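Local structure of putative cell invasion protein with MAC/Perforin domain (Bacteroides thetaiotaomicron VPI-5482, 3KK7) at residues G127-N131 with Y359-D365; G57-E63 with Y208-L213; N354-R358 with R403-K407. The protein is of unknown function but belongs to the membrane-attack complex/perforin family, whose members include pore-forming proteins, and may take part in cell invasion. One frame throughout, in Å; residues are numbered along the deposited sequence.

Interaction 1 (G127-N131 with Y359-D365); sequences GFSLN and YNDTHMD
This is a loop-to-helix contact within the MACPF domain. An extended loop, 127-131, lies against the C-terminal end of helix 353-363. It precedes helix 133-146. F128, S129, L130 and N131 have phi of -74° to -94° and psi of 101° to 141°. G127 has phi 98°, where a CB would be jammed against the preceding carbonyl. The helix ends in a Schellman motif, with D365 at phi 67°. The closest CA pair is N131 with M364, at 5.5 Å. N131 (chi1 t) points toward the helix end. Its ND2 donates to H363 O at 2.9 Å and to D365 OD2 at 2.8 Å, while its OD1 accepts from G133 N. N131 CB lies over one face of the H363 imidazole, a CH-pi contact 3.8 Å from the ring centroid. H363 is t at chi1, and the edge of its ring meets L130 CD1, which is 3.6 Å from H363 NE2. F128, also t, brings CZ to 3.7 Å from H363 CD2 and to 3.9 Å from Y359 CE2. Selenomethionine M364 (mmm) sets SE 3.6 Å from S129 O. Water 1 donates to S129 O at 2.8 Å and to N360 OD1 at 2.9 Å. The one N131 amide thus serves two helix ends: ND2 takes a carbonyl of the last turn of helix 353-363, and OD1 caps the start of helix 133-146.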
ATOM      1  N   GLY A 127      -3.841  -1.218 -14.065  1.00 26.73           N
ATOM      2  CA  GLY A 127      -4.635  -2.378 -13.694  1.00 26.52           C
ATOM      3  C   GLY A 127      -4.894  -2.555 -12.206  1.00 26.35           C
ATOM      4  O   GLY A 127      -5.800  -3.294 -11.833  1.00 27.26           O
ATOM      5  N   PHE A 128      -4.104  -1.914 -11.352  1.00 25.37           N
ATOM      6  CA  PHE A 128      -4.314  -2.004  -9.913  1.00 24.83           C
ATOM      7  C   PHE A 128      -5.537  -1.186  -9.501  1.00 24.34           C
ATOM      8  O   PHE A 128      -5.748  -0.127 -10.039  1.00 24.77           O
ATOM      9  CB  PHE A 128      -3.078  -1.475  -9.235  1.00 24.67           C
ATOM     10  CG  PHE A 128      -3.209  -1.325  -7.778  1.00 24.52           C
ATOM     11  CD1 PHE A 128      -3.121  -2.429  -6.961  1.00 24.35           C
ATOM     12  CD2 PHE A 128      -3.398  -0.061  -7.208  1.00 25.00           C
ATOM     13  CE1 PHE A 128      -3.224  -2.293  -5.587  1.00 24.11           C
ATOM     14  CE2 PHE A 128      -3.497   0.093  -5.830  1.00 24.45           C
ATOM     15  CZ  PHE A 128      -3.421  -1.024  -5.016  1.00 23.91           C
ATOM     16  N   SER A 129      -6.333  -1.681  -8.554  1.00 24.24           N
ATOM     17  CA  SER A 129      -7.499  -0.931  -8.041  1.00 24.51           C
ATOM     18  C   SER A 129      -7.037   0.196  -7.158  1.00 23.74           C
ATOM     19  O   SER A 129      -6.727  -0.014  -5.979  1.00 23.16           O
ATOM     20  CB  SER A 129      -8.443  -1.791  -7.200  1.00 24.30           C
ATOM     21  OG  SER A 129      -8.671  -3.023  -7.830  1.00 28.48           O
ATOM     22  N   LEU A 130      -7.035   1.395  -7.711  1.00 23.17           N
ATOM     23  CA  LEU A 130      -6.507   2.540  -6.987  1.00 23.13           C
ATOM     24  C   LEU A 130      -7.604   3.300  -6.237  1.00 23.16           C
ATOM     25  O   LEU A 130      -8.611   3.667  -6.806  1.00 23.25           O
ATOM     26  CB  LEU A 130      -5.749   3.464  -7.950  1.00 22.29           C
ATOM     27  CG  LEU A 130      -5.107   4.673  -7.309  1.00 22.24           C
ATOM     28  CD1 LEU A 130      -4.107   4.256  -6.211  1.00 20.10           C
ATOM     29  CD2 LEU A 130      -4.488   5.510  -8.385  1.00 21.37           C
ATOM     30  N   ASN A 131      -7.389   3.504  -4.943  1.00 23.94           N
ATOM     31  CA  ASN A 131      -8.222   4.362  -4.132  1.00 23.78           C
ATOM     32  C   ASN A 131      -7.594   5.744  -4.133  1.00 24.18           C
ATOM     33  O   ASN A 131      -6.526   5.931  -3.587  1.00 24.82           O
ATOM     34  CB  ASN A 131      -8.317   3.845  -2.696  1.00 23.65           C
ATOM     35  CG  ASN A 131      -9.301   4.679  -1.834  1.00 22.83           C
ATOM     36  OD1 ASN A 131      -9.846   5.659  -2.317  1.00 20.89           O
ATOM     37  ND2 ASN A 131      -9.507   4.292  -0.566  1.00 16.82           N
ATOM     38  N   TYR A 359      -3.590  -5.855   2.356  1.00 22.32           N
ATOM     39  CA  TYR A 359      -3.044  -4.641   1.809  1.00 22.61           C
ATOM     40  C   TYR A 359      -4.068  -4.018   0.866  1.00 23.22           C
ATOM     41  O   TYR A 359      -4.444  -2.847   1.009  1.00 23.71           O
ATOM     42  CB  TYR A 359      -1.718  -4.881   1.035  1.00 22.74           C
ATOM     43  CG  TYR A 359      -1.375  -3.702   0.123  1.00 22.88           C
ATOM     44  CD1 TYR A 359      -0.781  -2.554   0.629  1.00 23.67           C
ATOM     45  CD2 TYR A 359      -1.714  -3.708  -1.216  1.00 21.53           C
ATOM     46  CE1 TYR A 359      -0.514  -1.449  -0.191  1.00 22.83           C
ATOM     47  CE2 TYR A 359      -1.441  -2.629  -2.031  1.00 20.84           C
ATOM     48  CZ  TYR A 359      -0.850  -1.491  -1.511  1.00 23.39           C
ATOM     49  OH  TYR A 359      -0.583  -0.395  -2.343  1.00 26.10           O
ATOM     50  N   ASN A 360      -4.523  -4.805  -0.093  1.00 23.34           N
ATOM     51  CA  ASN A 360      -5.514  -4.320  -1.056  1.00 23.98           C
ATOM     52  C   ASN A 360      -6.821  -3.873  -0.417  1.00 23.34           C
ATOM     53  O   ASN A 360      -7.355  -2.786  -0.721  1.00 23.36           O
ATOM     54  CB  ASN A 360      -5.770  -5.366  -2.151  1.00 24.23           C
ATOM     55  CG  ASN A 360      -4.669  -5.372  -3.185  1.00 26.10           C
ATOM     56  OD1 ASN A 360      -4.511  -4.382  -3.886  1.00 31.56           O
ATOM     57  ND2 ASN A 360      -3.883  -6.443  -3.261  1.00 23.99           N
ATOM     58  N   ASP A 361      -7.315  -4.685   0.485  1.00 22.67           N
ATOM     59  CA  ASP A 361      -8.576  -4.374   1.117  1.00 23.18           C
ATOM     60  C   ASP A 361      -8.431  -3.125   2.016  1.00 23.20           C
ATOM     61  O   ASP A 361      -9.378  -2.331   2.180  1.00 23.42           O
ATOM     62  CB  ASP A 361      -9.060  -5.584   1.948  1.00 23.49           C
ATOM     63  CG  ASP A 361      -9.751  -6.668   1.123  1.00 23.84           C
ATOM     64  OD1 ASP A 361     -10.164  -6.436  -0.041  1.00 23.22           O
ATOM     65  OD2 ASP A 361      -9.925  -7.768   1.699  1.00 27.56           O
ATOM     66  N   THR A 362      -7.251  -2.936   2.601  1.00 23.02           N
ATOM     67  CA  THR A 362      -7.074  -1.837   3.536  1.00 22.41           C
ATOM     68  C   THR A 362      -6.936  -0.570   2.716  1.00 23.22           C
ATOM     69  O   THR A 362      -7.540   0.453   3.030  1.00 23.65           O
ATOM     70  CB  THR A 362      -5.874  -2.067   4.437  1.00 22.28           C
ATOM     71  OG1 THR A 362      -6.046  -3.292   5.169  1.00 19.99           O
ATOM     72  CG2 THR A 362      -5.680  -0.914   5.396  1.00 22.82           C
ATOM     73  N   HIS A 363      -6.177  -0.653   1.628  1.00 23.60           N
ATOM     74  CA  HIS A 363      -6.018   0.476   0.743  1.00 23.66           C
ATOM     75  C   HIS A 363      -7.361   0.938   0.227  1.00 24.28           C
ATOM     76  O   HIS A 363      -7.601   2.142   0.090  1.00 23.74           O
ATOM     77  CB  HIS A 363      -5.155   0.088  -0.441  1.00 23.30           C
ATOM     78  CG  HIS A 363      -5.082   1.141  -1.492  1.00 23.71           C
ATOM     79  ND1 HIS A 363      -4.552   2.396  -1.253  1.00 25.28           N
ATOM     80  CD2 HIS A 363      -5.483   1.137  -2.792  1.00 25.81           C
ATOM     81  CE1 HIS A 363      -4.624   3.115  -2.364  1.00 27.84           C
ATOM     82  NE2 HIS A 363      -5.174   2.368  -3.317  1.00 28.11           N
HETATM   83  N   MSE A 364      -8.229  -0.028  -0.085  1.00 24.85           N
HETATM   84  CA  MSE A 364      -9.537   0.281  -0.681  1.00 25.48           C
HETATM   85  C   MSE A 364     -10.607   0.693   0.336  1.00 25.30           C
HETATM   86  O   MSE A 364     -11.736   0.956  -0.057  1.00 25.62           O
HETATM   87  CB  MSE A 364     -10.054  -0.937  -1.485  1.00 26.49           C
HETATM   88  CG  MSE A 364      -9.406  -1.123  -2.872  1.00 26.16           C
HETATM   89 SE   MSE A 364      -9.722   0.431  -4.008  0.75 29.09          SE
HETATM   90  CE  MSE A 364     -11.710   0.445  -4.036  1.00 25.23           C
ATOM     91  N   ASP A 365     -10.249   0.756   1.626  1.00 25.22           N
ATOM     92  CA  ASP A 365     -11.193   1.027   2.740  1.00 25.12           C
ATOM     93  C   ASP A 365     -12.216  -0.112   2.955  1.00 25.11           C
ATOM     94  O   ASP A 365     -13.281   0.117   3.516  1.00 25.21           O
ATOM     95  CB  ASP A 365     -11.916   2.392   2.610  1.00 24.75           C
ATOM     96  CG  ASP A 365     -10.954   3.571   2.491  1.00 25.34           C
ATOM     97  OD1 ASP A 365      -9.957   3.640   3.233  1.00 27.71           O
ATOM     98  OD2 ASP A 365     -11.191   4.445   1.640  1.00 25.05           O
TER
HETATM   99  O   HOH W   1      -6.476  -2.244  -4.356  1.00 30.74           O

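Interaction 2 (G57-E63 with Y208-L213); sequences GCSYAVE and YGEFVL
An antiparallel beta pairing with a classic bulge joins strand 58-60 to the start of strand 211-218 inside the MACPF domain. S59 and V212 form a non-hydrogen-bonded pair, CA to CA 4.4 Å. Y60 and F211 form the next, hydrogen-bonded pair, with Y60 CA and F211 CA 5.1 Å apart. The short strand axes cross at 127°. G57 N donates to L213 O and L213 N to C58 O, both at 2.8 Å. Y60 N reaches F211 O at 2.7 Å. E210 and F211 both face Y60 in the bulge: E210 N is 3.1 Å from Y60 O, and F211 N makes a weak bond to Y60 O at 3.4 Å. G209 (phi 98°, psi -168°) is the first residue past helix 201-208; a CB there would clash with Y60 O. S59 OG (chi1 p) donates to Y208 O at 2.7 Å. E210 OE1 accepts from V62 N at 2.9 Å, and OE2 from E63 N at 3.0 Å. The E210 carboxylate thus takes up two backbone amides beyond the end of strand 58-60, extending the pairing through a side chain.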
ATOM      1  N   GLY A  57      13.017   1.115  -5.167  1.00 27.72           N
ATOM      2  CA  GLY A  57      12.628   0.023  -4.273  1.00 27.79           C
ATOM      3  C   GLY A  57      12.245   0.446  -2.865  1.00 27.75           C
ATOM      4  O   GLY A  57      12.081  -0.423  -1.979  1.00 27.00           O
ATOM      5  N   CYS A  58      12.139   1.761  -2.647  1.00 27.39           N
ATOM      6  CA  CYS A  58      11.645   2.291  -1.381  1.00 28.46           C
ATOM      7  C   CYS A  58      10.159   2.494  -1.408  1.00 27.39           C
ATOM      8  O   CYS A  58       9.558   2.677  -2.462  1.00 27.18           O
ATOM      9  CB  CYS A  58      12.280   3.632  -1.010  1.00 28.89           C
ATOM     10  SG  CYS A  58      13.992   3.430  -0.577  1.00 33.47           S
ATOM     11  N   SER A  59       9.581   2.480  -0.219  1.00 26.77           N
ATOM     12  CA  SER A  59       8.183   2.797  -0.079  1.00 26.27           C
ATOM     13  C   SER A  59       7.983   4.290  -0.371  1.00 26.16           C
ATOM     14  O   SER A  59       8.908   5.116  -0.246  1.00 25.97           O
ATOM     15  CB  SER A  59       7.724   2.463   1.326  1.00 25.82           C
ATOM     16  OG  SER A  59       8.460   3.257   2.244  1.00 25.99           O
ATOM     17  N   TYR A  60       6.758   4.610  -0.756  1.00 25.81           N
ATOM     18  CA  TYR A  60       6.371   5.936  -1.117  1.00 26.00           C
ATOM     19  C   TYR A  60       5.061   6.284  -0.395  1.00 26.38           C
ATOM     20  O   TYR A  60       4.113   5.481  -0.400  1.00 26.26           O
ATOM     21  CB  TYR A  60       6.216   6.024  -2.635  1.00 25.66           C
ATOM     22  CG  TYR A  60       5.846   7.404  -3.083  1.00 25.89           C
ATOM     23  CD1 TYR A  60       4.513   7.808  -3.160  1.00 25.94           C
ATOM     24  CD2 TYR A  60       6.827   8.328  -3.391  1.00 26.09           C
ATOM     25  CE1 TYR A  60       4.171   9.108  -3.548  1.00 25.67           C
ATOM     26  CE2 TYR A  60       6.496   9.614  -3.788  1.00 27.20           C
ATOM     27  CZ  TYR A  60       5.174  10.000  -3.858  1.00 26.58           C
ATOM     28  OH  TYR A  60       4.897  11.280  -4.239  1.00 27.57           O
ATOM     29  N   ALA A  61       5.007   7.480   0.201  1.00 26.57           N
ATOM     30  CA  ALA A  61       3.860   7.901   1.035  1.00 26.89           C
ATOM     31  C   ALA A  61       2.904   8.843   0.324  1.00 27.34           C
ATOM     32  O   ALA A  61       3.277   9.950  -0.067  1.00 26.31           O
ATOM     33  CB  ALA A  61       4.365   8.574   2.302  1.00 27.15           C
ATOM     34  N   VAL A  62       1.666   8.407   0.166  1.00 28.51           N
ATOM     35  CA  VAL A  62       0.660   9.227  -0.507  1.00 30.08           C
ATOM     36  C   VAL A  62      -0.117  10.006   0.559  1.00 31.19           C
ATOM     37  O   VAL A  62       0.038  11.214   0.671  1.00 30.61           O
ATOM     38  CB  VAL A  62      -0.314   8.374  -1.394  1.00 30.36           C
ATOM     39  CG1 VAL A  62      -1.445   9.244  -1.977  1.00 30.50           C
ATOM     40  CG2 VAL A  62       0.440   7.650  -2.523  1.00 29.60           C
ATOM     41  N   GLU A  63      -0.907   9.289   1.364  1.00 32.32           N
ATOM     42  CA  GLU A  63      -1.792   9.899   2.364  1.00 33.07           C
ATOM     43  C   GLU A  63      -1.086  10.801   3.339  1.00 32.87           C
ATOM     44  O   GLU A  63      -1.599  11.851   3.696  1.00 34.09           O
ATOM     45  CB  GLU A  63      -2.512   8.816   3.183  1.00 34.09           C
ATOM     46  CG  GLU A  63      -3.649   9.342   4.080  1.00 35.81           C
ATOM     47  CD  GLU A  63      -4.479   8.215   4.705  1.00 39.30           C
ATOM     48  OE1 GLU A  63      -3.995   7.082   4.870  1.00 41.29           O
ATOM     49  OE2 GLU A  63      -5.650   8.458   5.023  1.00 44.97           O
ATOM     50  N   TYR A 208       5.501   2.898   6.386  1.00 26.23           N
ATOM     51  CA  TYR A 208       6.117   2.855   5.058  1.00 25.68           C
ATOM     52  C   TYR A 208       5.427   3.717   3.986  1.00 25.76           C
ATOM     53  O   TYR A 208       6.098   4.241   3.100  1.00 25.47           O
ATOM     54  CB  TYR A 208       6.178   1.411   4.539  1.00 25.53           C
ATOM     55  CG  TYR A 208       7.308   0.633   5.134  1.00 25.07           C
ATOM     56  CD1 TYR A 208       7.190   0.069   6.385  1.00 27.12           C
ATOM     57  CD2 TYR A 208       8.527   0.517   4.475  1.00 24.80           C
ATOM     58  CE1 TYR A 208       8.241  -0.634   6.963  1.00 26.66           C
ATOM     59  CE2 TYR A 208       9.586  -0.185   5.049  1.00 24.98           C
ATOM     60  CZ  TYR A 208       9.425  -0.746   6.288  1.00 24.94           C
ATOM     61  OH  TYR A 208      10.428  -1.430   6.872  1.00 25.22           O
ATOM     62  N   GLY A 209       4.104   3.881   4.077  1.00 25.07           N
ATOM     63  CA  GLY A 209       3.322   4.364   2.944  1.00 24.44           C
ATOM     64  C   GLY A 209       2.681   3.192   2.198  1.00 24.12           C
ATOM     65  O   GLY A 209       2.695   2.053   2.679  1.00 24.22           O
ATOM     66  N   GLU A 210       2.155   3.462   1.006  1.00 23.53           N
ATOM     67  CA  GLU A 210       1.318   2.504   0.308  1.00 23.48           C
ATOM     68  C   GLU A 210       1.940   1.865  -0.920  1.00 23.55           C
ATOM     69  O   GLU A 210       1.446   0.851  -1.397  1.00 23.74           O
ATOM     70  CB  GLU A 210      -0.007   3.173  -0.083  1.00 23.57           C
ATOM     71  CG  GLU A 210      -0.718   3.964   1.074  1.00 22.91           C
ATOM     72  CD  GLU A 210      -0.367   5.439   1.047  1.00 22.53           C
ATOM     73  OE1 GLU A 210       0.780   5.732   0.692  1.00 27.11           O
ATOM     74  OE2 GLU A 210      -1.213   6.313   1.328  1.00 23.45           O
ATOM     75  N   PHE A 211       3.031   2.425  -1.426  1.00 23.78           N
ATOM     76  CA  PHE A 211       3.565   1.985  -2.707  1.00 23.96           C
ATOM     77  C   PHE A 211       5.072   1.839  -2.722  1.00 23.88           C
ATOM     78  O   PHE A 211       5.778   2.370  -1.851  1.00 23.17           O
ATOM     79  CB  PHE A 211       3.143   2.958  -3.789  1.00 24.61           C
ATOM     80  CG  PHE A 211       1.658   3.004  -3.998  1.00 24.56           C
ATOM     81  CD1 PHE A 211       1.030   2.029  -4.742  1.00 24.20           C
ATOM     82  CD2 PHE A 211       0.897   4.032  -3.458  1.00 24.20           C
ATOM     83  CE1 PHE A 211      -0.338   2.055  -4.925  1.00 25.18           C
ATOM     84  CE2 PHE A 211      -0.472   4.068  -3.647  1.00 24.16           C
ATOM     85  CZ  PHE A 211      -1.086   3.079  -4.375  1.00 24.56           C
ATOM     86  N   VAL A 212       5.558   1.089  -3.716  1.00 23.45           N
ATOM     87  CA  VAL A 212       7.007   0.914  -3.906  1.00 22.57           C
ATOM     88  C   VAL A 212       7.457   1.617  -5.180  1.00 22.49           C
ATOM     89  O   VAL A 212       6.849   1.464  -6.241  1.00 22.06           O
ATOM     90  CB  VAL A 212       7.401  -0.558  -3.934  1.00 22.12           C
ATOM     91  CG1 VAL A 212       8.894  -0.689  -3.963  1.00 21.88           C
ATOM     92  CG2 VAL A 212       6.846  -1.255  -2.736  1.00 20.88           C
ATOM     93  N   LEU A 213       8.523   2.401  -5.063  1.00 22.22           N
ATOM     94  CA  LEU A 213       9.085   3.123  -6.217  1.00 22.22           C
ATOM     95  C   LEU A 213       9.795   2.165  -7.211  1.00 21.84           C
ATOM     96  O   LEU A 213      10.810   1.593  -6.876  1.00 21.37           O
ATOM     97  CB  LEU A 213      10.077   4.210  -5.732  1.00 21.87           C
ATOM     98  CG  LEU A 213       9.419   5.423  -5.055  1.00 21.59           C
ATOM     99  CD1 LEU A 213      10.365   6.127  -4.065  1.00 21.99           C
ATOM    100  CD2 LEU A 213       8.860   6.440  -6.083  1.00 19.10           C
TER
HETATM  101  O   HOH W   2      -3.157   5.270   2.706  1.00 32.73           O

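Interaction 3 (N354-R358 with R403-K407); sequences NFKQR and RQGDK
A buried salt bridge joins helix 353-363 of the MACPF domain to the loop of the beta hairpin formed by strands 392-401 and 407-411, in the D2 region. The nearest CA atoms are N354 and D406, 6.8 Å apart. R358 points toward the loop with chi1 and chi2 both t, then bends at chi3 m. This brings its NE and NH2 each to 2.9 Å from D406 OD1. Q404 O lies over one face of the guanidinium, 3.1 Å from R358 CZ. D406 is m at chi1. Its OD2 accepts from N354 ND2 at 3.1 Å and also hydrogen-bonds T402 OG1. N354 takes the p rotamer, and its ND2 also hydrogen-bonds G540 O. F355 (m) sets CE1 3.7 Å from Q404 CD; Q404 is m then p, with OE1 hydrogen-bonded to T402 OG1. G405, at phi 88°, has backbone angles that call for glycine. Water 3 donates to D406 OD2 at 2.7 Å and, weakly, to N354 O at 2.8 Å.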
ATOM      1  N   ASN A 354      -2.766 -13.827   2.060  1.00 24.46           N
ATOM      2  CA  ASN A 354      -3.568 -13.067   3.016  1.00 23.78           C
ATOM      3  C   ASN A 354      -3.053 -11.664   3.256  1.00 23.51           C
ATOM      4  O   ASN A 354      -3.858 -10.754   3.476  1.00 22.35           O
ATOM      5  CB  ASN A 354      -3.751 -13.794   4.357  1.00 23.93           C
ATOM      6  CG  ASN A 354      -2.440 -14.301   4.946  1.00 23.25           C
ATOM      7  OD1 ASN A 354      -1.528 -14.714   4.217  1.00 21.61           O
ATOM      8  ND2 ASN A 354      -2.367 -14.323   6.268  1.00 18.39           N
ATOM      9  N   PHE A 355      -1.734 -11.469   3.198  1.00 23.46           N
ATOM     10  CA  PHE A 355      -1.195 -10.115   3.357  1.00 23.19           C
ATOM     11  C   PHE A 355      -1.473  -9.296   2.107  1.00 23.71           C
ATOM     12  O   PHE A 355      -1.792  -8.108   2.174  1.00 24.00           O
ATOM     13  CB  PHE A 355       0.291 -10.112   3.652  1.00 22.93           C
ATOM     14  CG  PHE A 355       0.681 -10.853   4.913  1.00 22.02           C
ATOM     15  CD1 PHE A 355      -0.270 -11.281   5.838  1.00 19.45           C
ATOM     16  CD2 PHE A 355       2.028 -11.073   5.189  1.00 20.25           C
ATOM     17  CE1 PHE A 355       0.114 -11.930   6.982  1.00 19.57           C
ATOM     18  CE2 PHE A 355       2.424 -11.734   6.345  1.00 20.27           C
ATOM     19  CZ  PHE A 355       1.480 -12.164   7.240  1.00 20.00           C
ATOM     20  N   LYS A 356      -1.364  -9.948   0.964  1.00 24.21           N
ATOM     21  CA  LYS A 356      -1.638  -9.306  -0.299  1.00 24.48           C
ATOM     22  C   LYS A 356      -3.047  -8.750  -0.283  1.00 23.89           C
ATOM     23  O   LYS A 356      -3.257  -7.563  -0.488  1.00 23.07           O
ATOM     24  CB  LYS A 356      -1.441 -10.308  -1.451  1.00 25.19           C
ATOM     25  CG  LYS A 356       0.047 -10.597  -1.782  1.00 26.46           C
ATOM     26  CD  LYS A 356       0.207 -11.809  -2.681  1.00 29.39           C
ATOM     27  CE  LYS A 356       0.013 -11.507  -4.147  1.00 30.80           C
ATOM     28  NZ  LYS A 356       1.249 -10.880  -4.703  1.00 34.21           N
ATOM     29  N   GLN A 357      -3.998  -9.623   0.004  1.00 23.86           N
ATOM     30  CA  GLN A 357      -5.401  -9.255   0.051  1.00 24.15           C
ATOM     31  C   GLN A 357      -5.686  -8.166   1.093  1.00 23.63           C
ATOM     32  O   GLN A 357      -6.404  -7.206   0.821  1.00 24.27           O
ATOM     33  CB  GLN A 357      -6.226 -10.511   0.335  1.00 24.95           C
ATOM     34  CG  GLN A 357      -7.756 -10.381   0.178  1.00 27.94           C
ATOM     35  CD  GLN A 357      -8.140  -9.825  -1.170  1.00 33.20           C
ATOM     36  OE1 GLN A 357      -7.437 -10.052  -2.166  1.00 36.78           O
ATOM     37  NE2 GLN A 357      -9.252  -9.075  -1.221  1.00 35.56           N
ATOM     38  N   ARG A 358      -5.093  -8.286   2.275  1.00 23.02           N
ATOM     39  CA  ARG A 358      -5.300  -7.303   3.336  1.00 22.35           C
ATOM     40  C   ARG A 358      -4.773  -5.910   2.983  1.00 22.39           C
ATOM     41  O   ARG A 358      -5.421  -4.924   3.314  1.00 21.70           O
ATOM     42  CB  ARG A 358      -4.704  -7.789   4.661  1.00 22.08           C
ATOM     43  CG  ARG A 358      -5.036  -6.882   5.822  1.00 21.34           C
ATOM     44  CD  ARG A 358      -4.889  -7.531   7.177  1.00 20.95           C
ATOM     45  NE  ARG A 358      -5.919  -8.547   7.374  1.00 21.13           N
ATOM     46  CZ  ARG A 358      -7.186  -8.309   7.706  1.00 20.18           C
ATOM     47  NH1 ARG A 358      -7.604  -7.083   7.921  1.00 20.86           N
ATOM     48  NH2 ARG A 358      -8.046  -9.320   7.839  1.00 20.02           N
ATOM     49  N   ARG A 403      -3.654 -13.726  13.359  1.00 27.86           N
ATOM     50  CA  ARG A 403      -3.356 -12.523  14.113  1.00 27.77           C
ATOM     51  C   ARG A 403      -3.870 -11.257  13.427  1.00 27.89           C
ATOM     52  O   ARG A 403      -4.274 -10.266  14.079  1.00 26.83           O
ATOM     53  CB  ARG A 403      -1.848 -12.372  14.278  1.00 27.98           C
ATOM     54  CG  ARG A 403      -1.181 -13.390  15.189  1.00 28.45           C
ATOM     55  CD  ARG A 403       0.256 -12.958  15.484  1.00 28.57           C
ATOM     56  NE  ARG A 403       1.090 -13.054  14.294  1.00 28.62           N
ATOM     57  CZ  ARG A 403       2.223 -12.378  14.076  1.00 29.66           C
ATOM     58  NH1 ARG A 403       2.879 -12.557  12.937  1.00 30.03           N
ATOM     59  NH2 ARG A 403       2.707 -11.524  14.965  1.00 29.73           N
ATOM     60  N   GLN A 404      -3.833 -11.308  12.101  1.00 28.03           N
ATOM     61  CA  GLN A 404      -4.159 -10.174  11.251  1.00 28.19           C
ATOM     62  C   GLN A 404      -5.666 -10.116  11.084  1.00 28.36           C
ATOM     63  O   GLN A 404      -6.208  -9.142  10.579  1.00 28.01           O
ATOM     64  CB  GLN A 404      -3.462 -10.334   9.896  1.00 28.00           C
ATOM     65  CG  GLN A 404      -1.911 -10.410   9.926  1.00 29.63           C
ATOM     66  CD  GLN A 404      -1.300 -11.767  10.379  1.00 31.44           C
ATOM     67  OE1 GLN A 404      -1.963 -12.813  10.368  1.00 32.80           O
ATOM     68  NE2 GLN A 404      -0.026 -11.732  10.789  1.00 29.63           N
ATOM     69  N   GLY A 405      -6.345 -11.177  11.517  1.00 28.96           N
ATOM     70  CA  GLY A 405      -7.805 -11.251  11.449  1.00 29.49           C
ATOM     71  C   GLY A 405      -8.330 -11.812  10.136  1.00 29.74           C
ATOM     72  O   GLY A 405      -9.453 -11.550   9.755  1.00 30.46           O
ATOM     73  N   ASP A 406      -7.513 -12.601   9.455  1.00 29.93           N
ATOM     74  CA  ASP A 406      -7.919 -13.286   8.234  1.00 29.92           C
ATOM     75  C   ASP A 406      -8.597 -14.569   8.676  1.00 29.83           C
ATOM     76  O   ASP A 406      -8.257 -15.091   9.721  1.00 29.58           O
ATOM     77  CB  ASP A 406      -6.689 -13.611   7.376  1.00 29.58           C
ATOM     78  CG  ASP A 406      -5.766 -12.425   7.212  1.00 29.92           C
ATOM     79  OD1 ASP A 406      -6.233 -11.348   6.741  1.00 30.25           O
ATOM     80  OD2 ASP A 406      -4.572 -12.568   7.558  1.00 28.82           O
ATOM     81  N   LYS A 407      -9.543 -15.068   7.882  1.00 29.97           N
ATOM     82  CA  LYS A 407     -10.227 -16.312   8.181  1.00 30.24           C
ATOM     83  C   LYS A 407      -9.783 -17.389   7.199  1.00 30.19           C
ATOM     84  O   LYS A 407     -10.095 -17.328   6.012  1.00 29.88           O
ATOM     85  CB  LYS A 407     -11.756 -16.125   8.148  1.00 30.43           C
ATOM     86  CG  LYS A 407     -12.228 -14.884   8.893  1.00 31.11           C
ATOM     87  CD  LYS A 407     -13.587 -15.024   9.559  1.00 33.18           C
ATOM     88  CE  LYS A 407     -13.895 -13.809  10.444  1.00 34.61           C
ATOM     89  NZ  LYS A 407     -14.310 -14.176  11.833  1.00 37.16           N
TER
HETATM   90  O   HOH W   3      -3.507 -10.394   6.273  1.00 18.78           O

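Interactions 1 and 3 share helix 353-363: residues 354-358 meet the D2 loop, and 359-365 meet the 127-131 loop. Their centres are 14 Å apart. Interaction 2 lies 14 Å from interaction 1, centre to centre, and touches it. Y359 OH probably hydrogen-bonds E210 O at 2.6 Å, and L130 CD1 packs 3.7 Å from F211 CZ. Interactions 2 and 3 do not touch; their nearest atoms are about 10 Å apart. Along the chain, interaction 2 closes before interaction 3 opens, while interaction 1 crosses both. One helix thus links the large antiparallel MACPF sheet, through Y359, to the D2 region, through R358.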